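PDB 6HVG: alternansucrase from Leuconostoc mesenteroides, which is a large multidomain enzyme of glycoside hydrolase family 70, with a (beta/alpha)8-barrel core and flanking repeats related to choline-binding modules. Local coordinates for residues Q835-G840 / V1044-F1049; T1063-A1068 / D1135-N1140; S1081-P1086 / I1153-P1158. All blocks are in the same frame, centred on the assembly; numbering follows the deposited sequence.

Contact 1. Residues Q835-G840 / V1044-F1049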
loop_
_atom_site.group_PDB
_atom_site.type_symbol
_atom_site.label_atom_id
_atom_site.label_comp_id
_atom_site.label_asym_id
_atom_site.label_seq_id
_atom_site.Cartn_x
_atom_site.Cartn_y
_atom_site.Cartn_z
ATOM N N GLN A 835 26.196 -7.400 -2.232
ATOM C CA GLN A 835 26.506 -8.753 -1.808
ATOM C C GLN A 835 26.423 -8.902 -0.292
ATOM O O GLN A 835 26.569 -7.931 0.439
ATOM C CB GLN A 835 27.904 -9.100 -2.308
ATOM C CG GLN A 835 27.968 -9.177 -3.816
ATOM C CD GLN A 835 27.262 -10.397 -4.360
ATOM O OE1 GLN A 835 26.497 -10.307 -5.304
ATOM N NE2 GLN A 835 27.534 -11.551 -3.768
ATOM N N TYR A 836 26.188 -10.124 0.175
ATOM C CA TYR A 836 25.989 -10.370 1.607
ATOM C C TYR A 836 27.267 -10.111 2.358
ATOM O O TYR A 836 28.298 -10.692 2.039
ATOM C CB TYR A 836 25.513 -11.802 1.870
ATOM C CG TYR A 836 25.082 -12.056 3.305
ATOM C CD1 TYR A 836 23.990 -11.403 3.854
ATOM C CD2 TYR A 836 25.772 -12.945 4.114
ATOM C CE1 TYR A 836 23.601 -11.633 5.153
ATOM C CE2 TYR A 836 25.378 -13.188 5.418
ATOM C CZ TYR A 836 24.296 -12.526 5.931
ATOM O OH TYR A 836 23.915 -12.756 7.230
ATOM N N MET A 837 27.196 -9.222 3.347
ATOM C CA MET A 837 28.345 -8.843 4.161
ATOM C C MET A 837 29.484 -8.244 3.338
ATOM O O MET A 837 30.649 -8.379 3.701
ATOM C CB MET A 837 28.828 -10.056 4.966
ATOM C CG MET A 837 28.457 -9.972 6.431
ATOM S SD MET A 837 28.634 -11.554 7.290
ATOM C CE MET A 837 26.967 -11.540 7.953
ATOM N N GLU A 838 29.148 -7.580 2.233
ATOM C CA GLU A 838 30.169 -7.043 1.329
ATOM C C GLU A 838 30.965 -5.929 1.971
ATOM O O GLU A 838 32.180 -5.816 1.749
ATOM C CB GLU A 838 29.554 -6.507 0.029
ATOM C CG GLU A 838 30.604 -6.042 -0.976
ATOM C CD GLU A 838 30.074 -5.910 -2.385
ATOM O OE1 GLU A 838 29.127 -5.116 -2.588
ATOM O OE2 GLU A 838 30.618 -6.599 -3.282
ATOM N N LYS A 839 30.268 -5.085 2.724
ATOM C CA LYS A 839 30.880 -3.933 3.328
ATOM C C LYS A 839 30.132 -3.552 4.592
ATOM O O LYS A 839 28.932 -3.408 4.561
ATOM C CB LYS A 839 30.880 -2.763 2.340
ATOM C CG LYS A 839 31.765 -1.597 2.777
ATOM C CD LYS A 839 31.564 -0.361 1.918
ATOM C CE LYS A 839 32.296 0.835 2.504
ATOM N NZ LYS A 839 31.917 2.091 1.798
ATOM N N GLY A 840 30.852 -3.383 5.700
ATOM C CA GLY A 840 30.257 -2.922 6.943
ATOM C C GLY A 840 29.746 -1.509 6.810
ATOM O O GLY A 840 30.149 -0.789 5.907
ATOM N N VAL A 1044 20.210 -12.601 22.357
ATOM C CA VAL A 1044 20.173 -11.573 21.318
ATOM C C VAL A 1044 19.861 -12.256 19.992
ATOM O O VAL A 1044 20.533 -13.230 19.615
ATOM C CB VAL A 1044 21.517 -10.857 21.184
ATOM C CG1 VAL A 1044 21.437 -9.823 20.078
ATOM C CG2 VAL A 1044 21.913 -10.217 22.496
ATOM N N ILE A 1045 18.859 -11.746 19.285
ATOM C CA ILE A 1045 18.525 -12.256 17.958
ATOM C C ILE A 1045 19.183 -11.383 16.916
ATOM O O ILE A 1045 19.214 -10.170 17.060
ATOM C CB ILE A 1045 17.013 -12.234 17.703
ATOM C CG1 ILE A 1045 16.274 -13.019 18.781
ATOM C CG2 ILE A 1045 16.695 -12.842 16.350
ATOM C CD1 ILE A 1045 14.791 -12.791 18.779
ATOM N N TYR A 1046 19.710 -11.996 15.878
ATOM C CA TYR A 1046 20.264 -11.254 14.774
ATOM C C TYR A 1046 19.402 -11.542 13.577
ATOM O O TYR A 1046 19.291 -12.694 13.145
ATOM C CB TYR A 1046 21.690 -11.687 14.511
ATOM C CG TYR A 1046 22.387 -11.017 13.360
ATOM C CD1 TYR A 1046 22.724 -9.679 13.414
ATOM C CD2 TYR A 1046 22.745 -11.731 12.234
ATOM C CE1 TYR A 1046 23.386 -9.059 12.369
ATOM C CE2 TYR A 1046 23.417 -11.123 11.189
ATOM C CZ TYR A 1046 23.730 -9.785 11.260
ATOM O OH TYR A 1046 24.394 -9.196 10.214
ATOM N N GLU A 1047 18.763 -10.496 13.068
ATOM C CA GLU A 1047 17.985 -10.607 11.852
ATOM C C GLU A 1047 18.960 -10.389 10.734
ATOM O O GLU A 1047 19.338 -9.244 10.454
ATOM C CB GLU A 1047 16.943 -9.527 11.865
ATOM C CG GLU A 1047 15.983 -9.605 10.701
ATOM C CD GLU A 1047 15.130 -8.358 10.616
ATOM O OE1 GLU A 1047 15.605 -7.302 11.063
ATOM O OE2 GLU A 1047 13.990 -8.435 10.134
ATOM N N GLY A 1048 19.387 -11.476 10.098
ATOM C CA GLY A 1048 20.599 -11.453 9.261
ATOM C C GLY A 1048 20.381 -11.495 7.749
ATOM O O GLY A 1048 20.885 -12.382 7.096
ATOM N N PHE A 1049 19.589 -10.579 7.220
ATOM C CA PHE A 1049 19.377 -10.476 5.815
ATOM C C PHE A 1049 18.727 -9.158 5.597
ATOM O O PHE A 1049 18.215 -8.543 6.515
ATOM C CB PHE A 1049 18.468 -11.597 5.304
ATOM C CG PHE A 1049 17.047 -11.472 5.741
ATOM C CD1 PHE A 1049 16.653 -11.886 7.005
ATOM C CD2 PHE A 1049 16.085 -10.954 4.868
ATOM C CE1 PHE A 1049 15.344 -11.762 7.415
ATOM C CE2 PHE A 1049 14.785 -10.866 5.262
ATOM C CZ PHE A 1049 14.402 -11.260 6.537
#

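Contact 2. Residues T1063-A1068 / D1135-N1140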
loop_
_atom_site.group_PDB
_atom_site.type_symbol
_atom_site.label_atom_id
_atom_site.label_comp_id
_atom_site.label_asym_id
_atom_site.label_seq_id
_atom_site.Cartn_x
_atom_site.Cartn_y
_atom_site.Cartn_z
ATOM N N THR A 1063 24.654 -15.907 0.582
ATOM C CA THR A 1063 24.449 -15.623 1.989
ATOM C C THR A 1063 24.779 -16.792 2.915
ATOM O O THR A 1063 25.552 -16.642 3.845
ATOM C CB THR A 1063 22.994 -15.147 2.211
ATOM O OG1 THR A 1063 22.816 -13.862 1.600
ATOM C CG2 THR A 1063 22.653 -15.022 3.682
ATOM N N ASN A 1064 24.199 -17.956 2.656
ATOM C CA ASN A 1064 24.311 -19.094 3.575
ATOM C C ASN A 1064 25.702 -19.752 3.589
ATOM O O ASN A 1064 26.101 -20.362 4.591
ATOM C CB ASN A 1064 23.222 -20.129 3.268
ATOM C CG ASN A 1064 21.819 -19.625 3.583
ATOM O OD1 ASN A 1064 21.631 -18.605 4.258
ATOM N ND2 ASN A 1064 20.818 -20.350 3.094
ATOM N N VAL A 1065 26.433 -19.630 2.482
ATOM C CA VAL A 1065 27.838 -20.028 2.450
ATOM C C VAL A 1065 28.623 -19.090 3.355
ATOM O O VAL A 1065 29.347 -19.530 4.250
ATOM C CB VAL A 1065 28.404 -20.003 1.014
ATOM C CG1 VAL A 1065 29.919 -20.185 1.022
ATOM C CG2 VAL A 1065 27.737 -21.082 0.152
ATOM N N VAL A 1066 28.434 -17.794 3.147
ATOM C CA VAL A 1066 29.078 -16.771 3.984
ATOM C C VAL A 1066 28.739 -16.947 5.471
ATOM O O VAL A 1066 29.621 -16.847 6.303
ATOM C CB VAL A 1066 28.747 -15.337 3.506
ATOM C CG1 VAL A 1066 29.272 -14.293 4.470
ATOM C CG2 VAL A 1066 29.356 -15.099 2.131
ATOM N N ILE A 1067 27.482 -17.228 5.804
ATOM C CA ILE A 1067 27.086 -17.407 7.206
ATOM C C ILE A 1067 27.889 -18.543 7.841
ATOM O O ILE A 1067 28.331 -18.412 8.984
ATOM C CB ILE A 1067 25.558 -17.632 7.364
ATOM C CG1 ILE A 1067 24.787 -16.347 7.040
ATOM C CG2 ILE A 1067 25.186 -18.052 8.783
ATOM C CD1 ILE A 1067 23.309 -16.560 6.757
ATOM N N ALA A 1068 28.113 -19.630 7.100
ATOM C CA ALA A 1068 28.906 -20.747 7.601
ATOM C C ALA A 1068 30.360 -20.351 7.905
ATOM O O ALA A 1068 30.858 -20.658 8.989
ATOM C CB ALA A 1068 28.867 -21.910 6.627
ATOM N N ASP A 1135 20.052 -26.102 -1.021
ATOM C CA ASP A 1135 19.566 -26.716 0.219
ATOM C C ASP A 1135 20.711 -27.203 1.103
ATOM O O ASP A 1135 20.619 -27.117 2.328
ATOM C CB ASP A 1135 18.588 -27.862 -0.056
ATOM C CG ASP A 1135 19.197 -28.980 -0.873
ATOM O OD1 ASP A 1135 19.650 -28.684 -1.994
ATOM O OD2 ASP A 1135 19.205 -30.151 -0.405
ATOM N N GLN A 1136 21.784 -27.716 0.498
ATOM C CA GLN A 1136 22.979 -28.090 1.269
ATOM C C GLN A 1136 23.617 -26.857 1.916
ATOM O O GLN A 1136 24.029 -26.912 3.071
ATOM C CB GLN A 1136 24.004 -28.828 0.409
ATOM C CG GLN A 1136 25.124 -29.493 1.208
ATOM C CD GLN A 1136 24.634 -30.684 2.031
ATOM O OE1 GLN A 1136 24.195 -31.692 1.469
ATOM N NE2 GLN A 1136 24.707 -30.572 3.366
ATOM N N ASP A 1137 23.668 -25.739 1.188
ATOM C CA ASP A 1137 24.225 -24.514 1.753
ATOM C C ASP A 1137 23.486 -24.111 3.030
ATOM O O ASP A 1137 24.105 -23.639 3.988
ATOM C CB ASP A 1137 24.176 -23.364 0.746
ATOM C CG ASP A 1137 25.145 -23.541 -0.401
ATOM O OD1 ASP A 1137 26.230 -24.124 -0.195
ATOM O OD2 ASP A 1137 24.831 -23.063 -1.513
ATOM N N LEU A 1138 22.167 -24.310 3.033
ATOM C CA LEU A 1138 21.329 -23.982 4.186
ATOM C C LEU A 1138 21.603 -24.924 5.366
ATOM O O LEU A 1138 21.769 -24.480 6.502
ATOM C CB LEU A 1138 19.850 -24.031 3.793
ATOM C CG LEU A 1138 18.816 -23.847 4.906
ATOM C CD1 LEU A 1138 18.990 -22.539 5.663
ATOM C CD2 LEU A 1138 17.428 -23.935 4.300
ATOM N N ARG A 1139 21.652 -26.221 5.089
ATOM C CA ARG A 1139 21.958 -27.200 6.128
ATOM C C ARG A 1139 23.353 -26.963 6.721
ATOM O O ARG A 1139 23.545 -27.105 7.921
ATOM C CB ARG A 1139 21.807 -28.626 5.591
ATOM C CG ARG A 1139 20.351 -29.017 5.321
ATOM C CD ARG A 1139 20.176 -30.516 5.119
ATOM N NE ARG A 1139 20.904 -30.978 3.934
ATOM C CZ ARG A 1139 20.444 -30.949 2.686
ATOM N NH1 ARG A 1139 19.233 -30.495 2.408
ATOM N NH2 ARG A 1139 21.208 -31.368 1.703
ATOM N N ASN A 1140 24.313 -26.576 5.890
ATOM C CA ASN A 1140 25.655 -26.247 6.372
ATOM C C ASN A 1140 25.646 -24.971 7.212
ATOM O O ASN A 1140 26.343 -24.863 8.215
ATOM C CB ASN A 1140 26.660 -26.090 5.203
ATOM C CG ASN A 1140 26.932 -27.397 4.473
ATOM O OD1 ASN A 1140 26.478 -28.472 4.884
ATOM N ND2 ASN A 1140 27.641 -27.303 3.363
#

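Contact 3. Residues S1081-P1086 / I1153-P1158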
loop_
_atom_site.group_PDB
_atom_site.type_symbol
_atom_site.label_atom_id
_atom_site.label_comp_id
_atom_site.label_asym_id
_atom_site.label_seq_id
_atom_site.Cartn_x
_atom_site.Cartn_y
_atom_site.Cartn_z
ATOM N N SER A 1081 20.513 -16.456 18.863
ATOM C CA SER A 1081 19.684 -16.957 17.749
ATOM C C SER A 1081 19.831 -16.149 16.457
ATOM O O SER A 1081 19.818 -14.928 16.472
ATOM C CB SER A 1081 18.220 -16.996 18.142
ATOM O OG SER A 1081 17.490 -17.756 17.190
ATOM N N PHE A 1082 19.967 -16.851 15.340
ATOM C CA PHE A 1082 20.174 -16.246 14.036
ATOM C C PHE A 1082 18.883 -16.335 13.237
ATOM O O PHE A 1082 18.433 -17.427 12.879
ATOM C CB PHE A 1082 21.276 -16.969 13.284
ATOM C CG PHE A 1082 21.918 -16.135 12.194
ATOM C CD1 PHE A 1082 21.269 -15.925 10.986
ATOM C CD2 PHE A 1082 23.171 -15.574 12.377
ATOM C CE1 PHE A 1082 21.858 -15.167 10.003
ATOM C CE2 PHE A 1082 23.768 -14.822 11.392
ATOM C CZ PHE A 1082 23.117 -14.620 10.204
ATOM N N GLU A 1083 18.264 -15.191 12.985
ATOM C CA GLU A 1083 17.047 -15.156 12.184
ATOM C C GLU A 1083 17.468 -15.081 10.745
ATOM O O GLU A 1083 17.967 -14.055 10.289
ATOM C CB GLU A 1083 16.157 -13.967 12.557
ATOM C CG GLU A 1083 14.761 -14.045 11.985
ATOM C CD GLU A 1083 14.039 -12.706 12.000
ATOM O OE1 GLU A 1083 14.093 -12.001 13.036
ATOM O OE2 GLU A 1083 13.425 -12.346 10.959
ATOM N N LEU A 1084 17.295 -16.199 10.041
ATOM C CA LEU A 1084 17.621 -16.312 8.612
ATOM C C LEU A 1084 16.433 -15.867 7.781
ATOM O O LEU A 1084 15.293 -16.057 8.180
ATOM C CB LEU A 1084 17.951 -17.763 8.248
ATOM C CG LEU A 1084 19.240 -18.339 8.823
ATOM C CD1 LEU A 1084 19.067 -19.776 9.216
ATOM C CD2 LEU A 1084 20.389 -18.214 7.843
ATOM N N ALA A 1085 16.710 -15.329 6.604
ATOM C CA ALA A 1085 15.673 -14.986 5.650
ATOM C C ALA A 1085 14.812 -16.214 5.335
ATOM O O ALA A 1085 15.228 -17.351 5.597
ATOM C CB ALA A 1085 16.292 -14.460 4.376
ATOM N N PRO A 1086 13.592 -15.988 4.809
ATOM C CA PRO A 1086 12.765 -17.098 4.351
ATOM C C PRO A 1086 13.423 -17.776 3.169
ATOM O O PRO A 1086 13.787 -17.105 2.193
ATOM C CB PRO A 1086 11.471 -16.422 3.917
ATOM C CG PRO A 1086 11.869 -15.012 3.616
ATOM C CD PRO A 1086 12.899 -14.704 4.656
ATOM N N ILE A 1153 16.489 -19.556 13.206
ATOM C CA ILE A 1153 15.056 -19.255 13.121
ATOM C C ILE A 1153 14.553 -19.402 11.696
ATOM O O ILE A 1153 15.109 -18.823 10.763
ATOM C CB ILE A 1153 14.736 -17.839 13.644
ATOM C CG1 ILE A 1153 14.766 -17.818 15.163
ATOM C CG2 ILE A 1153 13.368 -17.395 13.208
ATOM C CD1 ILE A 1153 14.900 -16.420 15.721
ATOM N N ALA A 1154 13.484 -20.170 11.553
ATOM C CA ALA A 1154 12.796 -20.343 10.281
ATOM C C ALA A 1154 11.698 -19.309 10.143
ATOM O O ALA A 1154 10.922 -19.132 11.060
ATOM C CB ALA A 1154 12.181 -21.737 10.225
ATOM N N ASP A 1155 11.621 -18.637 9.001
ATOM C CA ASP A 1155 10.513 -17.710 8.736
ATOM C C ASP A 1155 9.297 -18.514 8.275
ATOM O O ASP A 1155 9.289 -19.068 7.188
ATOM C CB ASP A 1155 10.896 -16.654 7.683
ATOM C CG ASP A 1155 10.359 -15.264 8.020
ATOM O OD1 ASP A 1155 9.252 -15.161 8.550
ATOM O OD2 ASP A 1155 11.042 -14.264 7.764
ATOM N N TRP A 1156 8.285 -18.593 9.128
ATOM C CA TRP A 1156 7.045 -19.325 8.832
ATOM C C TRP A 1156 6.037 -18.349 8.206
ATOM O O TRP A 1156 5.577 -17.390 8.857
ATOM C CB TRP A 1156 6.493 -19.900 10.132
ATOM C CG TRP A 1156 5.484 -20.970 10.028
ATOM C CD1 TRP A 1156 5.514 -22.041 9.193
ATOM C CD2 TRP A 1156 4.305 -21.127 10.843
ATOM N NE1 TRP A 1156 4.420 -22.852 9.421
ATOM C CE2 TRP A 1156 3.669 -22.312 10.434
ATOM C CE3 TRP A 1156 3.740 -20.391 11.882
ATOM C CZ2 TRP A 1156 2.496 -22.779 11.032
ATOM C CZ3 TRP A 1156 2.559 -20.862 12.481
ATOM C CH2 TRP A 1156 1.956 -22.037 12.051
ATOM N N VAL A 1157 5.700 -18.604 6.943
ATOM C CA VAL A 1157 4.938 -17.666 6.116
ATOM C C VAL A 1157 3.630 -18.276 5.634
ATOM O O VAL A 1157 3.481 -18.569 4.476
ATOM C CB VAL A 1157 5.800 -17.199 4.920
ATOM C CG1 VAL A 1157 5.065 -16.152 4.100
ATOM C CG2 VAL A 1157 7.109 -16.624 5.427
ATOM N N PRO A 1158 2.660 -18.442 6.526
ATOM C CA PRO A 1158 1.413 -19.109 6.176
ATOM C C PRO A 1158 0.341 -18.278 5.454
ATOM O O PRO A 1158 -0.632 -18.864 4.971
ATOM C CB PRO A 1158 0.884 -19.553 7.545
ATOM C CG PRO A 1158 1.371 -18.513 8.471
ATOM C CD PRO A 1158 2.729 -18.146 7.965
HETATM O O HOH W 1 13.426 -14.194 9.064
HETATM O O HOH W 2 13.512 -19.668 6.713
#

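Contact 1. Residues Q835-G840 / V1044-F1049
Y836 and Y1046 both carry CG anti to the backbone N (chi1 -171° and 179°), which puts it beside the carbonyl carbon in each residue. The Y836 ring ends in a hydroxyl that reaches segment 1044-1049 and donates to the backbone carbonyl of G1048, OH to O 3.1 Å. The donor stands above the carbonyl plane, 47° out of it, and CE1 of the same ring is 3.4 Å from that G1048 O. Y1046 presents its ring edge to the Y836 hydroxyl, with CE2 4.3 Å from OH. Next to this, M837 and Y1046 reach toward each other tip to tip: the thioether chain bends at chi3, and its CE lies 4.2 Å from the phenolic OH of Y1046. A type II turn from Q835 to E838, closed by the bond from E838 N to Q835 O, carries Y836 and M837 as its two central residues. Behind them, Y836 packs on T1063, V1066 and I1067 of helix 1063-1075, while Y1046 stacks on F1074. One directional bond, from a side-chain hydroxyl to a main-chain carbonyl, thus ties the loop to the backbone of segment 1044-1049, which carries barrel strand 1045-1047; the rest is largely aromatic and thioether packing.

Contact 2. Residues T1063-A1068 / D1135-N1140
Behind the seam where N1064 meets D1137, OD2 of D1135 is gripped by two nitrogens of a single arginine one turn further along the same helix. R1139 approaches end-on: NH1 is 2.8 Å from D1135 OD2 in a salt bridge, and NH2 gives a second bond of 3.2 Å to that same OD2. Both come from one face of the carboxylate, and the oxygen lies close to the guanidinium plane. Q1136 NE2 in turn donates to N1140 OD1, so polar side chains staple the helix along its own length.

Toward the partner helix the character changes to van der Waals packing. N1064 has CG anti to its carbonyl carbon (chi1 -67°); its CB rests 3.7 Å from D1137 O, and the amide continues beside L1138, the two side chains pointing the same way with ND2 3.8 Å from L1138 CD1. That amide nitrogen donates to Q1087 OE1. V1065 and D1137 cross obliquely, CG2 of the valine 3.4 Å from OD1 of the aspartate, whose OD2 accepts from T1134 N. At the later turn A1068 CB comes to 4.2 Å from N1140 O.

The short axes run 8.3 Å apart at 27°, with the chains heading the same way, as expected of neighbouring helices around a (beta/alpha)8 barrel. Helix 1063-1075 leads into strand 1081-1083, and helix 1135-1147 into strand 1151-1156. I1067 packs on L1084 of the segment that carries the first of these strands, and L1138 and R1139 lean on F603 of helix 603-608.

Contact 3. Residues S1081-P1086 / I1153-P1158
I1153 lies beside strand 1081-1083, paired with E1083. Its CB is 3.8 Å from F1082 O; there the side chain branches. CG2 meets the aliphatic part of E1083, 3.8 Å from CG, the two chains crossing at a slant. The other branch, CG1, stands anti to the carbonyl carbon (chi1 -77°) and heads for S1081, where the tip CD1 ends 3.3 Å from OG. Underneath, the backbones pair in parallel at E1083 and I1153: I1153 N donates to F1082 O over 2.9 Å in a nearly straight bond (167°), and L1084 N returns a weak one to I1153 O.

Further along, D1155 lies beside P1086, CB to CB 3.8 Å. Its OD2 lies 4.4 Å from E1083 OE2. One water sits by both, 2.6 Å from E1083 OE2 and 2.7 Å from D1155 OD2; a second links A1085 O to D1155 N.

E1083 OE1 forms a salt bridge with R823 and D1155 OD1 with R619, which also makes a long, weak ion pair with E1083 OE2. Two buried acids can therefore stand close on neighbouring barrel strands, their like charges probably eased by the arginines and the intervening water, while the isoleucine fills the apolar part of the interface.

How the contacts relate
All three contacts belong to the (beta/alpha)8 barrel, each centre about 14 Å from the other two. Contacts 1 and 3 share its parallel sheet: strands 1045-1047 and 1081-1083 are neighbours, with Y1046 O 2.7 Å from E1083 N. Contact 2 lies outside that sheet, in the helical layer, and joins contact 3 where I1067 CD1 comes to 3.5 Å from L1084 CD2. Y836 brings contact 1 to the same helix, its CE2 3.6 Å from I1067 CG1. Along the chain, contacts 2 and 3 alternate, two successive helix-to-strand connections side by side. Segment 1153-1158 stops just before D1159, which binds the calcium ion with E575, D581 and N625.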